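Local coordinates for protein purine nucleoside phosphorylase (Thermus thermophilus, PDB 6TK9) that probably catalyses the reversible phosphorolysis of purine nucleosides such as inosine and guanosine, releasing the free base and ribose 1-phosphate, at residues E8-F19 with V41-F52. Residues are numbered along the deposited sequence; the frame is centred on the assembly and turned at random.
Sequences EAVAYVRSKTDF and VAEIPYGEIPHF
Tyr-12 reaches from the helix into the bend of 41-52 and lays one face of its ring against the backbone carbonyl of Glu-48, whose O sits 3.4 Å from Tyr-12 CE2. With CG anti to the backbone N (chi1 180°), the ring is carried out to Glu-48 and Ile-44, and Ile-44 CG2 meets its edge in the ring plane. At the root of the side chain Pro-50 crosses Tyr-12 at about a right angle, Pro-50 CD lying 3.6 Å from Tyr-12 CB. Cut back to an alanine, this position would probably leave the Glu-48 carbonyl without the ring face that lies on it and Ile-44 CG2 without the ring edge it meets.

Ile-44 has a second job: Ile-44 CD1 runs on to Val-13, 4.0 Å from Val-13 CG2, and brushes the CG of Lys-16. One turn back along the helix, Ala-9 CB rests against both Ile-49 CG2 and the carbonyl O of Pro-50, and also touches Phe-94 and Val-98 of helix 94-102. At the outer end His-51 NE2 donates to Glu-8 OE1 (2.8 Å), a bent bond, 136° at the hydrogen, that arrives from above the carboxylate plane.

Val-41 works the other end. Its CG1 makes a CH-pi contact over the face of Phe-19, 3.9 Å from the ring centroid, while CG2 approaches Thr-17 OG1. That oxygen accepts from Phe-19 N, an ST turn in the loop at 17-19. Next door, Thr-17 CG2 meets Ala-42 CB at 3.7 Å.

Val-41 and Ala-42 form a classic beta bulge opposite Leu-66. The arrangement as a whole is an N-terminal helix and its exit loop packed along the bulged strand 39-45 of the mixed sheet, and on to the type II turn 49-52, at the periphery of a phosphorylase-superfamily alpha/beta fold.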
loop_
_atom_site.group_PDB
_atom_site.type_symbol
_atom_site.label_atom_id
_atom_site.label_comp_id
_atom_site.label_asym_id
_atom_site.label_seq_id
_atom_site.Cartn_x
_atom_site.Cartn_y
_atom_site.Cartn_z
ATOM N N GLU A 8 -9.326 35.465 -31.233
ATOM C CA GLU A 8 -8.213 36.237 -31.837
ATOM C C GLU A 8 -7.341 35.238 -32.593
ATOM O O GLU A 8 -6.996 35.523 -33.759
ATOM C CB GLU A 8 -7.381 37.018 -30.813
ATOM C CG GLU A 8 -7.878 38.428 -30.515
ATOM C CD GLU A 8 -6.802 39.468 -30.199
ATOM O OE1 GLU A 8 -5.678 39.079 -29.847
ATOM O OE2 GLU A 8 -7.091 40.685 -30.305
ATOM N N ALA A 9 -7.045 34.096 -31.965
ATOM C CA ALA A 9 -6.149 33.042 -32.505
ATOM C C ALA A 9 -6.871 32.272 -33.616
ATOM O O ALA A 9 -6.278 32.075 -34.670
ATOM C CB ALA A 9 -5.659 32.119 -31.410
ATOM N N VAL A 10 -8.105 31.842 -33.391
ATOM C CA VAL A 10 -8.896 31.138 -34.435
ATOM C C VAL A 10 -8.868 32.002 -35.707
ATOM O O VAL A 10 -8.397 31.496 -36.756
ATOM C CB VAL A 10 -10.328 30.838 -33.957
ATOM C CG1 VAL A 10 -11.243 30.404 -35.096
ATOM C CG2 VAL A 10 -10.328 29.797 -32.851
ATOM N N ALA A 11 -9.292 33.266 -35.591
ATOM C CA ALA A 11 -9.360 34.271 -36.682
ATOM C C ALA A 11 -8.013 34.382 -37.417
ATOM O O ALA A 11 -8.023 34.444 -38.658
ATOM C CB ALA A 11 -9.800 35.608 -36.132
ATOM N N TYR A 12 -6.886 34.420 -36.706
ATOM C CA TYR A 12 -5.558 34.558 -37.358
ATOM C C TYR A 12 -5.312 33.337 -38.253
ATOM O O TYR A 12 -4.750 33.539 -39.352
ATOM C CB TYR A 12 -4.429 34.786 -36.352
ATOM C CG TYR A 12 -3.083 34.923 -37.017
ATOM C CD1 TYR A 12 -2.653 36.135 -37.534
ATOM C CD2 TYR A 12 -2.251 33.824 -37.168
ATOM C CE1 TYR A 12 -1.423 36.254 -38.168
ATOM C CE2 TYR A 12 -1.024 33.924 -37.805
ATOM C CZ TYR A 12 -0.610 35.142 -38.322
ATOM O OH TYR A 12 0.604 35.230 -38.951
ATOM N N VAL A 13 -5.739 32.135 -37.833
ATOM C CA VAL A 13 -5.541 30.877 -38.617
ATOM C C VAL A 13 -6.480 30.919 -39.833
ATOM O O VAL A 13 -6.020 30.622 -40.956
ATOM C CB VAL A 13 -5.723 29.605 -37.761
ATOM C CG1 VAL A 13 -5.672 28.346 -38.607
ATOM C CG2 VAL A 13 -4.682 29.501 -36.657
ATOM N N ARG A 14 -7.732 31.326 -39.634
ATOM C CA ARG A 14 -8.728 31.536 -40.720
ATOM C C ARG A 14 -8.260 32.656 -41.669
ATOM O O ARG A 14 -8.744 32.690 -42.802
ATOM C CB ARG A 14 -10.116 31.799 -40.124
ATOM C CG ARG A 14 -10.801 30.551 -39.570
ATOM C CD ARG A 14 -12.128 30.873 -38.883
ATOM N NE ARG A 14 -12.857 29.725 -38.330
ATOM C CZ ARG A 14 -13.875 29.789 -37.446
ATOM N NH1 ARG A 14 -14.307 30.949 -36.974
ATOM N NH2 ARG A 14 -14.455 28.676 -37.024
ATOM N N SER A 15 -7.331 33.520 -41.264
ATOM C CA SER A 15 -6.726 34.549 -42.154
ATOM C C SER A 15 -5.775 33.858 -43.127
ATOM O O SER A 15 -5.429 34.492 -44.120
ATOM C CB SER A 15 -6.002 35.664 -41.396
ATOM O OG SER A 15 -4.594 35.412 -41.292
ATOM N N LYS A 16 -5.335 32.635 -42.826
ATOM C CA LYS A 16 -4.375 31.872 -43.671
ATOM C C LYS A 16 -5.105 30.787 -44.470
ATOM O O LYS A 16 -4.546 30.361 -45.497
ATOM C CB LYS A 16 -3.281 31.210 -42.831
ATOM C CG LYS A 16 -2.456 32.161 -41.981
ATOM C CD LYS A 16 -1.721 33.225 -42.769
ATOM C CE LYS A 16 -1.102 34.284 -41.885
ATOM N NZ LYS A 16 -0.009 34.978 -42.592
ATOM N N THR A 17 -6.286 30.342 -44.032
ATOM C CA THR A 17 -6.949 29.152 -44.622
ATOM C C THR A 17 -8.311 28.895 -43.983
ATOM O O THR A 17 -8.415 28.965 -42.762
ATOM C CB THR A 17 -6.101 27.888 -44.441
ATOM O OG1 THR A 17 -6.894 26.783 -44.870
ATOM C CG2 THR A 17 -5.654 27.665 -43.012
ATOM N N ASP A 18 -9.280 28.541 -44.816
ATOM C CA ASP A 18 -10.653 28.154 -44.423
ATOM C C ASP A 18 -10.686 26.638 -44.166
ATOM O O ASP A 18 -11.783 26.123 -43.906
ATOM C CB ASP A 18 -11.664 28.590 -45.498
ATOM C CG ASP A 18 -11.398 27.995 -46.879
ATOM O OD1 ASP A 18 -10.312 27.411 -47.076
ATOM O OD2 ASP A 18 -12.277 28.114 -47.760
ATOM N N PHE A 19 -9.550 25.936 -44.234
ATOM C CA PHE A 19 -9.497 24.462 -44.026
ATOM C C PHE A 19 -9.969 24.123 -42.608
ATOM O O PHE A 19 -9.374 24.605 -41.637
ATOM C CB PHE A 19 -8.095 23.896 -44.273
ATOM C CG PHE A 19 -8.016 22.390 -44.419
ATOM C CD1 PHE A 19 -8.372 21.765 -45.608
ATOM C CD2 PHE A 19 -7.544 21.595 -43.382
ATOM C CE1 PHE A 19 -8.275 20.387 -45.750
ATOM C CE2 PHE A 19 -7.442 20.221 -43.529
ATOM C CZ PHE A 19 -7.808 19.621 -44.710
ATOM N N VAL A 41 -1.812 22.299 -46.158
ATOM C CA VAL A 41 -2.558 23.470 -46.716
ATOM C C VAL A 41 -2.107 24.738 -45.965
ATOM O O VAL A 41 -2.025 25.806 -46.600
ATOM C CB VAL A 41 -4.083 23.230 -46.679
ATOM C CG1 VAL A 41 -4.585 22.901 -45.286
ATOM C CG2 VAL A 41 -4.865 24.394 -47.254
ATOM N N ALA A 42 -1.744 24.626 -44.681
ATOM C CA ALA A 42 -1.129 25.716 -43.881
ATOM C C ALA A 42 -0.058 25.146 -42.952
ATOM O O ALA A 42 -0.185 23.975 -42.547
ATOM C CB ALA A 42 -2.173 26.434 -43.067
ATOM N N GLU A 43 0.949 25.963 -42.641
ATOM C CA GLU A 43 2.064 25.656 -41.712
ATOM C C GLU A 43 2.442 26.966 -41.002
ATOM O O GLU A 43 3.236 27.743 -41.577
ATOM C CB GLU A 43 3.239 25.007 -42.457
ATOM C CG GLU A 43 4.489 24.802 -41.598
ATOM C CD GLU A 43 5.515 23.791 -42.110
ATOM O OE1 GLU A 43 5.325 23.273 -43.224
ATOM O OE2 GLU A 43 6.506 23.516 -41.388
ATOM N N ILE A 44 1.876 27.205 -39.812
ATOM C CA ILE A 44 2.066 28.445 -39.003
ATOM C C ILE A 44 2.890 28.139 -37.755
ATOM O O ILE A 44 2.429 27.437 -36.859
ATOM C CB ILE A 44 0.699 29.037 -38.629
ATOM C CG1 ILE A 44 -0.293 28.986 -39.797
ATOM C CG2 ILE A 44 0.890 30.445 -38.085
ATOM C CD1 ILE A 44 -1.732 28.964 -39.367
ATOM N N PRO A 45 4.105 28.710 -37.606
ATOM C CA PRO A 45 4.837 28.607 -36.345
ATOM C C PRO A 45 4.059 29.272 -35.195
ATOM O O PRO A 45 3.316 30.215 -35.432
ATOM C CB PRO A 45 6.175 29.321 -36.576
ATOM C CG PRO A 45 6.044 30.038 -37.913
ATOM C CD PRO A 45 4.801 29.525 -38.605
ATOM N N TYR A 46 4.244 28.768 -33.974
ATOM C CA TYR A 46 3.447 29.146 -32.776
ATOM C C TYR A 46 3.632 30.643 -32.483
ATOM O O TYR A 46 2.606 31.322 -32.183
ATOM C CB TYR A 46 3.828 28.237 -31.610
ATOM C CG TYR A 46 3.391 26.794 -31.728
ATOM C CD1 TYR A 46 2.464 26.378 -32.672
ATOM C CD2 TYR A 46 3.860 25.845 -30.829
ATOM C CE1 TYR A 46 2.070 25.052 -32.757
ATOM C CE2 TYR A 46 3.457 24.522 -30.883
ATOM C CZ TYR A 46 2.549 24.125 -31.849
ATOM O OH TYR A 46 2.151 22.823 -31.905
ATOM N N GLY A 47 4.871 31.140 -32.651
ATOM C CA GLY A 47 5.282 32.531 -32.384
ATOM C C GLY A 47 4.440 33.571 -33.105
ATOM O O GLY A 47 4.363 34.693 -32.609
ATOM N N GLU A 48 3.865 33.220 -34.250
ATOM C CA GLU A 48 3.077 34.129 -35.122
ATOM C C GLU A 48 1.598 34.125 -34.726
ATOM O O GLU A 48 0.886 35.020 -35.214
ATOM C CB GLU A 48 3.175 33.702 -36.593
ATOM C CG GLU A 48 4.533 33.960 -37.243
ATOM C CD GLU A 48 4.671 33.446 -38.674
ATOM O OE1 GLU A 48 3.608 33.176 -39.333
ATOM O OE2 GLU A 48 5.846 33.293 -39.123
ATOM N N ILE A 49 1.126 33.130 -33.959
ATOM C CA ILE A 49 -0.320 33.023 -33.591
ATOM C C ILE A 49 -0.546 33.806 -32.303
ATOM O O ILE A 49 0.115 33.580 -31.296
ATOM C CB ILE A 49 -0.807 31.565 -33.441
ATOM C CG1 ILE A 49 -0.464 30.697 -34.651
ATOM C CG2 ILE A 49 -2.306 31.526 -33.144
ATOM C CD1 ILE A 49 -0.754 29.231 -34.427
ATOM N N PRO A 50 -1.502 34.751 -32.291
ATOM C CA PRO A 50 -1.824 35.491 -31.077
ATOM C C PRO A 50 -2.030 34.593 -29.850
ATOM O O PRO A 50 -2.810 33.700 -29.929
ATOM C CB PRO A 50 -3.143 36.197 -31.440
ATOM C CG PRO A 50 -3.089 36.368 -32.937
ATOM C CD PRO A 50 -2.302 35.177 -33.449
ATOM N N HIS A 51 -1.319 34.884 -28.757
ATOM C CA HIS A 51 -1.493 34.297 -27.400
ATOM C C HIS A 51 -0.981 32.854 -27.362
ATOM O O HIS A 51 -1.296 32.155 -26.387
ATOM C CB HIS A 51 -2.961 34.363 -26.957
ATOM C CG HIS A 51 -3.598 35.693 -27.170
ATOM N ND1 HIS A 51 -3.126 36.839 -26.564
ATOM C CD2 HIS A 51 -4.662 36.062 -27.921
ATOM C CE1 HIS A 51 -3.871 37.862 -26.938
ATOM N NE2 HIS A 51 -4.823 37.411 -27.769
ATOM N N PHE A 52 -0.240 32.411 -28.381
ATOM C CA PHE A 52 0.284 31.025 -28.461
ATOM C C PHE A 52 1.621 30.983 -27.732
ATOM O O PHE A 52 2.499 31.819 -27.964
ATOM C CB PHE A 52 0.409 30.525 -29.903
ATOM C CG PHE A 52 -0.559 29.445 -30.330
ATOM C CD1 PHE A 52 -1.902 29.725 -30.540
ATOM C CD2 PHE A 52 -0.115 28.154 -30.573
ATOM C CE1 PHE A 52 -2.776 28.738 -30.965
ATOM C CE2 PHE A 52 -0.985 27.177 -31.022
ATOM C CZ PHE A 52 -2.312 27.472 -31.219
#